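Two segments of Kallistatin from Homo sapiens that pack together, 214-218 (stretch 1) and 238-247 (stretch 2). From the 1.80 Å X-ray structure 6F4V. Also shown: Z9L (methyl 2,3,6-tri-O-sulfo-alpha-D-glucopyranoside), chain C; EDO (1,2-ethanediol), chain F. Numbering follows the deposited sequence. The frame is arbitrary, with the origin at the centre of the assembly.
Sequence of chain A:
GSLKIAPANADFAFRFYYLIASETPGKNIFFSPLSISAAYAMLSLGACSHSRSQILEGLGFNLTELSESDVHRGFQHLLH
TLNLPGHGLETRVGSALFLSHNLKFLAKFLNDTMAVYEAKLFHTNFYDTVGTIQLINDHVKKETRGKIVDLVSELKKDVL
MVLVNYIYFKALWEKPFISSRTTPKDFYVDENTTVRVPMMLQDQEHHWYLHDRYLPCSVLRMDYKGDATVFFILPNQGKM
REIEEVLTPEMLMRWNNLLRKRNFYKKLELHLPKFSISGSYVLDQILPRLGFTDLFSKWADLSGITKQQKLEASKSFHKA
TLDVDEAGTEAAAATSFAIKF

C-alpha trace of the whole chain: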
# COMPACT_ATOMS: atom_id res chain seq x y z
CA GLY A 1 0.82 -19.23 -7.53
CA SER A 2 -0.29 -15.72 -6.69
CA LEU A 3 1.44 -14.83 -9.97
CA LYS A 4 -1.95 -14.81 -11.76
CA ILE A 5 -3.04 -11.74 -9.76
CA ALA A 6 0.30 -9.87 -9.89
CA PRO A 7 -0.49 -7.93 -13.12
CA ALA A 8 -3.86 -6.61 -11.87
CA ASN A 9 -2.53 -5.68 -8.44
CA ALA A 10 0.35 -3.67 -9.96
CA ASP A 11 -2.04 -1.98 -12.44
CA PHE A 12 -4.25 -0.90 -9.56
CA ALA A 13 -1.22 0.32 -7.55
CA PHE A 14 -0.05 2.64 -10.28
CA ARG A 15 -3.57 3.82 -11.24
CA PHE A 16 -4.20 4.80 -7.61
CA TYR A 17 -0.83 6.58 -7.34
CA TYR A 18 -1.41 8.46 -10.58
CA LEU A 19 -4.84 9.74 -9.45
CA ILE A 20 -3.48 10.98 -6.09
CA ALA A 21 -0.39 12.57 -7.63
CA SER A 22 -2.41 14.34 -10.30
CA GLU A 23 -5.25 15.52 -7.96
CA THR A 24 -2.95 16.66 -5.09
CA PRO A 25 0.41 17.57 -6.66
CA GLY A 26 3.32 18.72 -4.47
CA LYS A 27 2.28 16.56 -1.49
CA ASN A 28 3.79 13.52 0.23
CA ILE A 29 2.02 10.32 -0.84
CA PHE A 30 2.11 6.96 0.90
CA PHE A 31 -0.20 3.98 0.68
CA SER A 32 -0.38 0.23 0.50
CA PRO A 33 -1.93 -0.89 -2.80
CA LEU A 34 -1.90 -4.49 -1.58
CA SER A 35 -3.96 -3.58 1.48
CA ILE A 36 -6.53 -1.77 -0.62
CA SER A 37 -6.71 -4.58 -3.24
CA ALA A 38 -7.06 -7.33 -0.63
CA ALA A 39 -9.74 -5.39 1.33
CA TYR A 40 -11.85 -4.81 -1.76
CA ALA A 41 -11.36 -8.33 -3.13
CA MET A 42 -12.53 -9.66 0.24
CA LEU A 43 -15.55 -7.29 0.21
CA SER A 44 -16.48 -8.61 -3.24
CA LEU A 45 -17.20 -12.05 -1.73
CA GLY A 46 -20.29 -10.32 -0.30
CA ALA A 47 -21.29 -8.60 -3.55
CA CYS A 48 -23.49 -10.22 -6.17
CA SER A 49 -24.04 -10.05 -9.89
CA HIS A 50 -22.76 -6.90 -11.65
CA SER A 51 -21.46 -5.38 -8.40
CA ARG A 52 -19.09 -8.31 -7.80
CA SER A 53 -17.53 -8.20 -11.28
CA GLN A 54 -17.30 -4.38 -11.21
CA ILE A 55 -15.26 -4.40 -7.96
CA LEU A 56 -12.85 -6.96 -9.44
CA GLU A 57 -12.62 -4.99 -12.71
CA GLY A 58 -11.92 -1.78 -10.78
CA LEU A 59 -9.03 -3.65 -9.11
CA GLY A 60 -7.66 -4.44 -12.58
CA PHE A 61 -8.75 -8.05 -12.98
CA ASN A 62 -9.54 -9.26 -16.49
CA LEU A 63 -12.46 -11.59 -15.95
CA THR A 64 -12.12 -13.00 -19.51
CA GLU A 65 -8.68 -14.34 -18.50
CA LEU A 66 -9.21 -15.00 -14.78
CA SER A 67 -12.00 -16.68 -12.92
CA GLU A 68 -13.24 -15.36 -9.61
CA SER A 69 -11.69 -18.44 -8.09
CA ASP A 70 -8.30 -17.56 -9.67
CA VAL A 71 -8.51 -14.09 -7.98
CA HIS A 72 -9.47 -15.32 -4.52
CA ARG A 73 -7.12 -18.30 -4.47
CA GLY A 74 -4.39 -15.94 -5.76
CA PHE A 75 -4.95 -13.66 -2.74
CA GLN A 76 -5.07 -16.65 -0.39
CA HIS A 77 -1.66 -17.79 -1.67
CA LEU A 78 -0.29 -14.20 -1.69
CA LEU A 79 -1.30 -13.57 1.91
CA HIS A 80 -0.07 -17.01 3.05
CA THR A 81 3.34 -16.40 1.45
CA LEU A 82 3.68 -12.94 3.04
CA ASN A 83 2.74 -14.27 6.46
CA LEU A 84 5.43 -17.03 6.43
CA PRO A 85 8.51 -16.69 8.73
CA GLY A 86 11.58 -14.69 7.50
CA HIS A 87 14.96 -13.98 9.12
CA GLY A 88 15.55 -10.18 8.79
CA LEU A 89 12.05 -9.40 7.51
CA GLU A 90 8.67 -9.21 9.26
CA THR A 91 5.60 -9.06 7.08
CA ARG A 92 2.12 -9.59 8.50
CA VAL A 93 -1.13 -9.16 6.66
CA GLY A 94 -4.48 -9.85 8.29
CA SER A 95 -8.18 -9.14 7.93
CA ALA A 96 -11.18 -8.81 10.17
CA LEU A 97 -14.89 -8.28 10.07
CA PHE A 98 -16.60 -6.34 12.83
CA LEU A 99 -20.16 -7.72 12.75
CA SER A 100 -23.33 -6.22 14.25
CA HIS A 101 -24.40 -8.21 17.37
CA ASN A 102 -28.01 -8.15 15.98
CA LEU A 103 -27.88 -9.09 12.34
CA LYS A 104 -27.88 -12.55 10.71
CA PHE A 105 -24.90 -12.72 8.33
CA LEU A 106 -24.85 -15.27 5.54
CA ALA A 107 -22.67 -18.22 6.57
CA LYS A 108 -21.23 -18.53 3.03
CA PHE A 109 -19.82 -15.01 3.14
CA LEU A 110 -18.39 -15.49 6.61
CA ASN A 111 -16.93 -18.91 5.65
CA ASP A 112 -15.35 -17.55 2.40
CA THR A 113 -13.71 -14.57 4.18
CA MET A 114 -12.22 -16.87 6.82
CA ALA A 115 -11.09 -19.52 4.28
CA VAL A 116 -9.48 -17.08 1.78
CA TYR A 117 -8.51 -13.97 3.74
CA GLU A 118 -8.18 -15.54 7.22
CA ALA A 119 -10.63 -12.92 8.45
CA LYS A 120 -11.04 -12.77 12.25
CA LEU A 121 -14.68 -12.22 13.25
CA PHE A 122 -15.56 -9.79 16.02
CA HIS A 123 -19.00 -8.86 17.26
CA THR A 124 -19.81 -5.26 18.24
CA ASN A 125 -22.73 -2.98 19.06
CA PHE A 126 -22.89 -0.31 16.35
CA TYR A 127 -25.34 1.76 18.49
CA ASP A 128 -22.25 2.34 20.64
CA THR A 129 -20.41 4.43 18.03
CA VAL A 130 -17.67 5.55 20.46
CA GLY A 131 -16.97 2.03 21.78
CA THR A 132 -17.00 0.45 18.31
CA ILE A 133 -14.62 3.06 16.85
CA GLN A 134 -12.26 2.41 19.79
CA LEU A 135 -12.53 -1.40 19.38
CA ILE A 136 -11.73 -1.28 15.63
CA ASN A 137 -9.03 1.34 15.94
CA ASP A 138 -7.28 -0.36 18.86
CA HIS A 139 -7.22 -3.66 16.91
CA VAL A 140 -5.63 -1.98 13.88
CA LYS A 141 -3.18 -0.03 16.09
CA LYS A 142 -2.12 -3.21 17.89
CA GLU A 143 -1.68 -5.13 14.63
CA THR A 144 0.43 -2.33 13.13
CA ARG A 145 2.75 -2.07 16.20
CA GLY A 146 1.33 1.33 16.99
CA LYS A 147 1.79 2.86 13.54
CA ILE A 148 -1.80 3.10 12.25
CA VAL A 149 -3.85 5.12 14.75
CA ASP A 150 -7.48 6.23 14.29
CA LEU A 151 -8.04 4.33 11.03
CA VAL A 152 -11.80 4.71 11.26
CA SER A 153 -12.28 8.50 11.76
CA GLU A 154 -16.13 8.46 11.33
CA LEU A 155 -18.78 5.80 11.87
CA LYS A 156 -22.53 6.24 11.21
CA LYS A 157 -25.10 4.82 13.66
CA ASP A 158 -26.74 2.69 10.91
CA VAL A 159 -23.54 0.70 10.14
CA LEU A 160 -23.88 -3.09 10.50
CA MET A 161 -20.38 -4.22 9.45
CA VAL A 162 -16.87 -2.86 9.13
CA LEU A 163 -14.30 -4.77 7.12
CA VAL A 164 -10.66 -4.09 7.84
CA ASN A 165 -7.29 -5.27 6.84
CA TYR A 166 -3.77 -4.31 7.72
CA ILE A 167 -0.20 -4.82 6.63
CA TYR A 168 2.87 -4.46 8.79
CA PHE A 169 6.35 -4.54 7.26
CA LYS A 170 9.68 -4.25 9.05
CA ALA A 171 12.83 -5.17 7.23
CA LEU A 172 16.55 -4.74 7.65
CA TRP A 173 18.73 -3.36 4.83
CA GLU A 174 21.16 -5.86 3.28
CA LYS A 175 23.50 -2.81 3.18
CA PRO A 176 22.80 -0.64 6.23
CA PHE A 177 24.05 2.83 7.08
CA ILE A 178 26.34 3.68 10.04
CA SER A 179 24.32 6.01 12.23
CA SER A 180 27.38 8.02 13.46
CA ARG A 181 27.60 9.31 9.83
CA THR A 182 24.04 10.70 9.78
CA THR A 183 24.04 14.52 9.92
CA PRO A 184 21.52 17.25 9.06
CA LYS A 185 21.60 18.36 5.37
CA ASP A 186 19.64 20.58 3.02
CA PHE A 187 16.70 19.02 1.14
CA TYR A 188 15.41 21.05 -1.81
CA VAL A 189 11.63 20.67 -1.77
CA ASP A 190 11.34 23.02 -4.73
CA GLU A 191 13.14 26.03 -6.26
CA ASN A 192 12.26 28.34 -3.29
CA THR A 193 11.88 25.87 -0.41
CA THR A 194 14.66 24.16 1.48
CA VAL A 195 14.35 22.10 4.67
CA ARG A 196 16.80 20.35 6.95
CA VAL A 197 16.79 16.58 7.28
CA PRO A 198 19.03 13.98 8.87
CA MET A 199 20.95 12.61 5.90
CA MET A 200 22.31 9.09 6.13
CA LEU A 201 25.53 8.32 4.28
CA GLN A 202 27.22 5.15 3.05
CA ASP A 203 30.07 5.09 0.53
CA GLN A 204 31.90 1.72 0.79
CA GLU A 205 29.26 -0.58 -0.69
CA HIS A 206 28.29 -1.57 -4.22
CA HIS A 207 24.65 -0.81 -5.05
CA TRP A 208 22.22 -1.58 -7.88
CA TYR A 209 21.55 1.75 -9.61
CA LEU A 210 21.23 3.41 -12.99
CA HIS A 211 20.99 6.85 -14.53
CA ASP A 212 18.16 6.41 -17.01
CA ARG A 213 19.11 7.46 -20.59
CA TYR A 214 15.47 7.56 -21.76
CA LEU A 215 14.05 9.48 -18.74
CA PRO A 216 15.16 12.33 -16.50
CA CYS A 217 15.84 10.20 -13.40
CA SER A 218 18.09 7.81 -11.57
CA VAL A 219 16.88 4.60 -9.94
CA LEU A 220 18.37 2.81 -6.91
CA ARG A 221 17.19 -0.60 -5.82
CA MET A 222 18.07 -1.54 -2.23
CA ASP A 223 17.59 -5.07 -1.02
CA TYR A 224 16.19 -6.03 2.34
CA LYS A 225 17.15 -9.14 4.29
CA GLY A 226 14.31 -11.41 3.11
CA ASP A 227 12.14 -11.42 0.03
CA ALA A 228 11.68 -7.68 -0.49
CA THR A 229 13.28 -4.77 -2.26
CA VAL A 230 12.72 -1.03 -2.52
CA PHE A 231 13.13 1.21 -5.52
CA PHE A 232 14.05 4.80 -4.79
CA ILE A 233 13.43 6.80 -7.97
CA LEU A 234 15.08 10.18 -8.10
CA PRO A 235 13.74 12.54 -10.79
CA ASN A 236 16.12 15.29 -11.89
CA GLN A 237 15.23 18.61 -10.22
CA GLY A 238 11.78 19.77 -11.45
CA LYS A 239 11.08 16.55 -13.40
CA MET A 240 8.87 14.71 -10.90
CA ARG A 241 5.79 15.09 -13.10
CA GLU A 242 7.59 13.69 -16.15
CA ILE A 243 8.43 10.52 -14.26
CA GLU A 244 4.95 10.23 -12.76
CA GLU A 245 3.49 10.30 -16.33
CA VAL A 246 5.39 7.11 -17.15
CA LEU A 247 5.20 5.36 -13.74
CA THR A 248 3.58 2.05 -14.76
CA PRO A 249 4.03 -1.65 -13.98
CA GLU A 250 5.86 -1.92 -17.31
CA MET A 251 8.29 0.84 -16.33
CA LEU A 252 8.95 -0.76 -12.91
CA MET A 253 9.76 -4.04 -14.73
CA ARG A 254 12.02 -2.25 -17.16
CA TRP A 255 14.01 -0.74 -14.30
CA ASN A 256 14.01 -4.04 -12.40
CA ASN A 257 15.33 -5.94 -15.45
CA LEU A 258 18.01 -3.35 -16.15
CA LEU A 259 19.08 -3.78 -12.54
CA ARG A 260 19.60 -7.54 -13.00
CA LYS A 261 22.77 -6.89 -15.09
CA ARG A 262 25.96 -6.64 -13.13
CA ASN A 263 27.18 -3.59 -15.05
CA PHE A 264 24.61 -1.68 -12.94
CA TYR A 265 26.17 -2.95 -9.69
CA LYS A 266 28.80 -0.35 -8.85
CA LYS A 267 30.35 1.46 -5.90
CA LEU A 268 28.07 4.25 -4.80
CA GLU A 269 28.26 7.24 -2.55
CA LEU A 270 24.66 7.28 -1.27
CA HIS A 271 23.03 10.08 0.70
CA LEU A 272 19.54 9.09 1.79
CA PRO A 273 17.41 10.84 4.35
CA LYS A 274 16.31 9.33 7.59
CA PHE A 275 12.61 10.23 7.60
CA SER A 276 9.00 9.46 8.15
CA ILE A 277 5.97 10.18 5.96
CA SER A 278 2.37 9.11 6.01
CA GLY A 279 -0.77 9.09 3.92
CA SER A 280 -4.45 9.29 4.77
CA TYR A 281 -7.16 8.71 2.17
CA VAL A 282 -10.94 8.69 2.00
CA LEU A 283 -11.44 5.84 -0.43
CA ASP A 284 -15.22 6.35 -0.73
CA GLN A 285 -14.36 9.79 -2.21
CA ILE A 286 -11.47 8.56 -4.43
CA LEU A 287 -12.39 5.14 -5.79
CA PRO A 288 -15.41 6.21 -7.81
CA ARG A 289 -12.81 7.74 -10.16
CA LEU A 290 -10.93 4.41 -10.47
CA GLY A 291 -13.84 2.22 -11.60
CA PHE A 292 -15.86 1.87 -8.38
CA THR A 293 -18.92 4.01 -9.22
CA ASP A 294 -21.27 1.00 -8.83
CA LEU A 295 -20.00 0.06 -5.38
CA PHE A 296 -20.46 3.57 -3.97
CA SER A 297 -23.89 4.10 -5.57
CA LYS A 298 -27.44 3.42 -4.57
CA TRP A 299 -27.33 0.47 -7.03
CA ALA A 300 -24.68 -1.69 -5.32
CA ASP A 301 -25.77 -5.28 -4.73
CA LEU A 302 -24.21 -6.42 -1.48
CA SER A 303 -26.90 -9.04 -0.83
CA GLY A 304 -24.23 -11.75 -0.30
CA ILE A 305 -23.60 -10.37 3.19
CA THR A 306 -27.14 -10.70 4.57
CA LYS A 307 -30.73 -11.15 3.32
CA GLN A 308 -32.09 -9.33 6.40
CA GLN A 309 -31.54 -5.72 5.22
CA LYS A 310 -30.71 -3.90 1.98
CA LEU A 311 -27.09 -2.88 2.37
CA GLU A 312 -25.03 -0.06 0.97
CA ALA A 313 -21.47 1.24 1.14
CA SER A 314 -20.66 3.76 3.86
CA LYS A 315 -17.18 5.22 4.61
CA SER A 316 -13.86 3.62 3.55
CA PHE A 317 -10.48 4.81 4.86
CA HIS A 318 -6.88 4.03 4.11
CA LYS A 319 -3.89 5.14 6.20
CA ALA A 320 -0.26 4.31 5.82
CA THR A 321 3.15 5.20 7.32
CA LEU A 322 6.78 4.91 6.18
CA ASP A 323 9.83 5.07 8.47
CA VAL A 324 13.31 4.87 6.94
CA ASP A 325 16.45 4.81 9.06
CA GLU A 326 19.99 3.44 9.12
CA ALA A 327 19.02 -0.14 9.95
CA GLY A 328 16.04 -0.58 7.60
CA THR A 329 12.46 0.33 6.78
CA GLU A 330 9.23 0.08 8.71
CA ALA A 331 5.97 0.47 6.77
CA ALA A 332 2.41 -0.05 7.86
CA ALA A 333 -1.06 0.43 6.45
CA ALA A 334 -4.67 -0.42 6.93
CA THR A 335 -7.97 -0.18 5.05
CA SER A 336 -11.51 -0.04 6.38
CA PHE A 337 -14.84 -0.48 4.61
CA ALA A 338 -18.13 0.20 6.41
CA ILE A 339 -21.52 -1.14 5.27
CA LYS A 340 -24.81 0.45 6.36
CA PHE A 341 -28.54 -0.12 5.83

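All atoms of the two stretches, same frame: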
# COMPACT_ATOMS: atom_id res chain seq x y z
N TYR A 214 16.73 7.23 -21.11
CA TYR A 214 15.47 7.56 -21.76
C TYR A 214 14.63 8.55 -20.93
O TYR A 214 13.70 9.16 -21.47
CB TYR A 214 14.59 6.32 -21.98
CG TYR A 214 14.95 5.38 -23.13
CD1 TYR A 214 15.80 4.28 -22.93
CD2 TYR A 214 14.38 5.54 -24.40
CE1 TYR A 214 16.09 3.39 -23.96
CE2 TYR A 214 14.67 4.67 -25.44
CZ TYR A 214 15.52 3.59 -25.22
OH TYR A 214 15.80 2.74 -26.27
N LEU A 215 14.89 8.67 -19.63
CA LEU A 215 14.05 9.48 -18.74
C LEU A 215 14.90 10.32 -17.83
O LEU A 215 15.99 9.92 -17.49
CB LEU A 215 13.19 8.57 -17.86
CG LEU A 215 12.24 7.62 -18.58
CD1 LEU A 215 11.65 6.66 -17.54
CD2 LEU A 215 11.13 8.39 -19.27
N PRO A 216 14.38 11.46 -17.38
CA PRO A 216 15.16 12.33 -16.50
C PRO A 216 15.14 11.86 -15.03
O PRO A 216 14.59 12.52 -14.16
CB PRO A 216 14.49 13.72 -16.70
CG PRO A 216 13.06 13.37 -16.97
CD PRO A 216 13.11 12.10 -17.79
N CYS A 217 15.79 10.73 -14.75
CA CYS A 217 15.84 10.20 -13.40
C CYS A 217 16.95 9.20 -13.24
O CYS A 217 17.50 8.70 -14.22
CB CYS A 217 14.49 9.55 -13.00
SG CYS A 217 14.09 8.00 -13.85
N SER A 218 17.31 8.96 -11.97
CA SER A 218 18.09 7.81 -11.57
C SER A 218 17.23 6.87 -10.73
O SER A 218 16.25 7.28 -10.14
CB SER A 218 19.31 8.27 -10.77
OG SER A 218 20.16 9.11 -11.55
N GLY A 238 12.91 19.27 -10.64
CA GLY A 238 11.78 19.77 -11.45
C GLY A 238 11.12 18.78 -12.42
O GLY A 238 10.23 19.16 -13.20
N LYS A 239 11.53 17.51 -12.40
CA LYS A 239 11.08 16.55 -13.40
C LYS A 239 10.20 15.46 -12.79
O LYS A 239 9.90 14.47 -13.46
CB LYS A 239 12.29 15.95 -14.14
CG LYS A 239 13.14 17.00 -14.89
CD LYS A 239 12.37 17.58 -16.09
CE LYS A 239 13.19 18.60 -16.87
NZ LYS A 239 14.10 17.88 -17.81
N MET A 240 9.71 15.69 -11.57
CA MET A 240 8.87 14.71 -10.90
C MET A 240 7.67 14.36 -11.75
O MET A 240 7.35 13.18 -11.93
CB MET A 240 8.40 15.22 -9.52
CG MET A 240 7.43 14.28 -8.80
SD MET A 240 8.08 12.62 -8.51
CE MET A 240 9.16 12.91 -7.10
N ARG A 241 6.98 15.38 -12.28
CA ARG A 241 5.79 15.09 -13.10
C ARG A 241 6.08 14.24 -14.31
O ARG A 241 5.26 13.37 -14.66
CB ARG A 241 5.01 16.36 -13.53
CG ARG A 241 4.01 16.86 -12.50
CD ARG A 241 2.98 15.80 -12.09
NE ARG A 241 2.06 15.40 -13.16
CZ ARG A 241 1.26 14.33 -13.12
NH1 ARG A 241 1.29 13.48 -12.10
NH2 ARG A 241 0.43 14.09 -14.14
N GLU A 242 7.22 14.47 -14.96
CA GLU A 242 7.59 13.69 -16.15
C GLU A 242 7.75 12.19 -15.84
O GLU A 242 7.39 11.30 -16.64
CB GLU A 242 8.90 14.20 -16.76
CG GLU A 242 8.82 15.67 -17.18
CD GLU A 242 9.74 16.04 -18.34
OE1 GLU A 242 9.60 17.19 -18.83
OE2 GLU A 242 10.58 15.20 -18.79
N ILE A 243 8.28 11.90 -14.66
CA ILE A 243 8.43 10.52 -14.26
C ILE A 243 7.09 9.92 -13.85
O ILE A 243 6.76 8.77 -14.21
CB ILE A 243 9.47 10.41 -13.12
CG1 ILE A 243 10.83 10.98 -13.56
CG2 ILE A 243 9.59 8.98 -12.67
CD1 ILE A 243 11.38 10.40 -14.84
N GLU A 244 6.28 10.71 -13.15
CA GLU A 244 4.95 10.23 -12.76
C GLU A 244 4.09 9.85 -13.97
O GLU A 244 3.33 8.87 -13.92
CB GLU A 244 4.25 11.27 -11.88
CG GLU A 244 4.87 11.39 -10.49
CD GLU A 244 4.19 12.42 -9.60
OE1 GLU A 244 3.66 13.41 -10.13
OE2 GLU A 244 4.18 12.28 -8.37
N GLU A 245 4.25 10.58 -15.09
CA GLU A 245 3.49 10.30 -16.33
C GLU A 245 3.81 8.96 -16.93
O GLU A 245 3.01 8.43 -17.66
CB GLU A 245 3.72 11.34 -17.44
CG GLU A 245 3.21 12.72 -17.13
CD GLU A 245 1.71 12.90 -17.16
OE1 GLU A 245 0.91 11.95 -17.36
OE2 GLU A 245 1.35 14.08 -16.99
N VAL A 246 4.98 8.40 -16.61
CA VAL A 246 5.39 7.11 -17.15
C VAL A 246 5.53 6.03 -16.06
O VAL A 246 6.07 4.94 -16.34
CB VAL A 246 6.69 7.23 -17.99
CG1 VAL A 246 6.46 8.14 -19.21
CG2 VAL A 246 7.88 7.71 -17.16
N LEU A 247 5.05 6.31 -14.84
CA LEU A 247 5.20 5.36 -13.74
C LEU A 247 4.11 4.26 -13.85
O LEU A 247 2.95 4.45 -13.42
CB LEU A 247 5.14 6.09 -12.42
CG LEU A 247 5.61 5.29 -11.22
CD1 LEU A 247 7.12 5.07 -11.21
CD2 LEU A 247 5.17 6.00 -9.96
O4 Z9L C . 20.34 0.81 -25.33
C4 Z9L C . 20.64 2.23 -25.23
C5 Z9L C . 19.83 3.00 -24.18
O5 Z9L C . 20.23 4.41 -24.19
C6 Z9L C . 20.02 2.49 -22.78
O6 Z9L C . 19.42 3.38 -21.87
S1 Z9L C . 19.03 2.72 -20.40
O7 Z9L C . 17.81 1.62 -20.70
O11 Z9L C . 18.51 3.90 -19.38
O15 Z9L C . 20.36 1.94 -19.78
C3 Z9L C . 20.29 2.81 -26.58
O3 Z9L C . 21.25 2.26 -27.52
S2 Z9L C . 20.61 1.65 -28.92
O8 Z9L C . 21.84 1.06 -29.87
O9 Z9L C . 19.81 2.87 -29.73
O10 Z9L C . 19.54 0.44 -28.55
C2 Z9L C . 20.23 4.30 -26.73
O2 Z9L C . 21.49 4.81 -27.22
S3 Z9L C . 21.50 6.13 -28.26
O12 Z9L C . 23.03 6.19 -28.89
O13 Z9L C . 21.21 7.52 -27.42
O14 Z9L C . 20.38 5.97 -29.48
C1 Z9L C . 19.86 5.10 -25.46
O1 Z9L C . 18.50 5.34 -25.45
C7 Z9L C . 18.03 6.44 -24.67
C1 EDO F . 0.21 7.19 -16.21
O1 EDO F . 0.19 6.43 -17.42
C2 EDO F . 1.05 6.45 -15.18
O2 EDO F . 0.24 5.46 -14.54

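A short run of chain leading into a strand, 214-218, lies against a helical turn in 238-247, and the two are held by side-chain packing alone: no hydrogen bond or salt bridge crosses between them. The contact buries 294 Å², both sides summed, and most of it belongs to Pro216, Ile243 and Leu215.

Pro216 covers the most. Its CA-to-CB bond points toward stretch 2, and its ring meets the N-cap Lys239 and the helical residues Glu242 and Ile243: Pro216 CG lies 3.9 Å from Lys239 CB and 3.6 Å from Glu242 OE2, while Pro216 CD lies 3.8 Å from Ile243 CD1. A compact, rigid ring suits this place, since it offers carbon to the contact. Lys239 packs through its aliphatic CB, and Lys239 NZ comes 4.3 Å from Pro216 CB; Glu242, an exposed residue, instead meets the ring with a carboxylate oxygen, OE2, its other oxygen, OE1, being hydrogen-bonded elsewhere in the structure.

Ile243 is the buried centre on the helical side. Its CA-to-CB bond points sideways, but with chi1 and chi2 both m the chain brings CD1 nearer stretch 1, where this one methyl touches three consecutive residues: Pro216 CD at 3.8 Å, Leu215 CB at 4.0 Å and Cys217 CB at 3.7 Å. A branched, wholly apolar side chain fits such a position, with no polar group to satisfy. Cys217, buried at the start of the strand, adds a small side chain; its CA-to-CB bond points toward stretch 2.

Leu215, in the m,t rotamer, extends the apolar patch along stretch 2. Leu215 CB meets Ile243 CD1 at 4.0 Å, and both methyls, Leu215 CD1 and Leu215 CD2, lie 3.9 Å from Val246 CG2, so the leucine spans the two branched residues. Val246 points toward it from within the type I turn Glu244 to Leu247.

Local bonds shape both surfaces. Cys217 N donates to Leu215 O at 2.9 Å, bridging the backbone around Pro216. In stretch 2, Ile243 N to Lys239 O (3.3 Å) and Val246 N to Ile243 O (3.0 Å) help set the contacting side chains in place. Away from the contact, Arg241 forms salt bridges through NH1 to Glu244 OE1 (3.1 Å) and NH2 to Glu245 OE2 (3.0 Å), the latter a weak hydrogen bond. Tyr214 also takes no part in the packing; the sulfated sugar Z9L places O1 over one face of its ring, 3.4 Å from Tyr214 CE1.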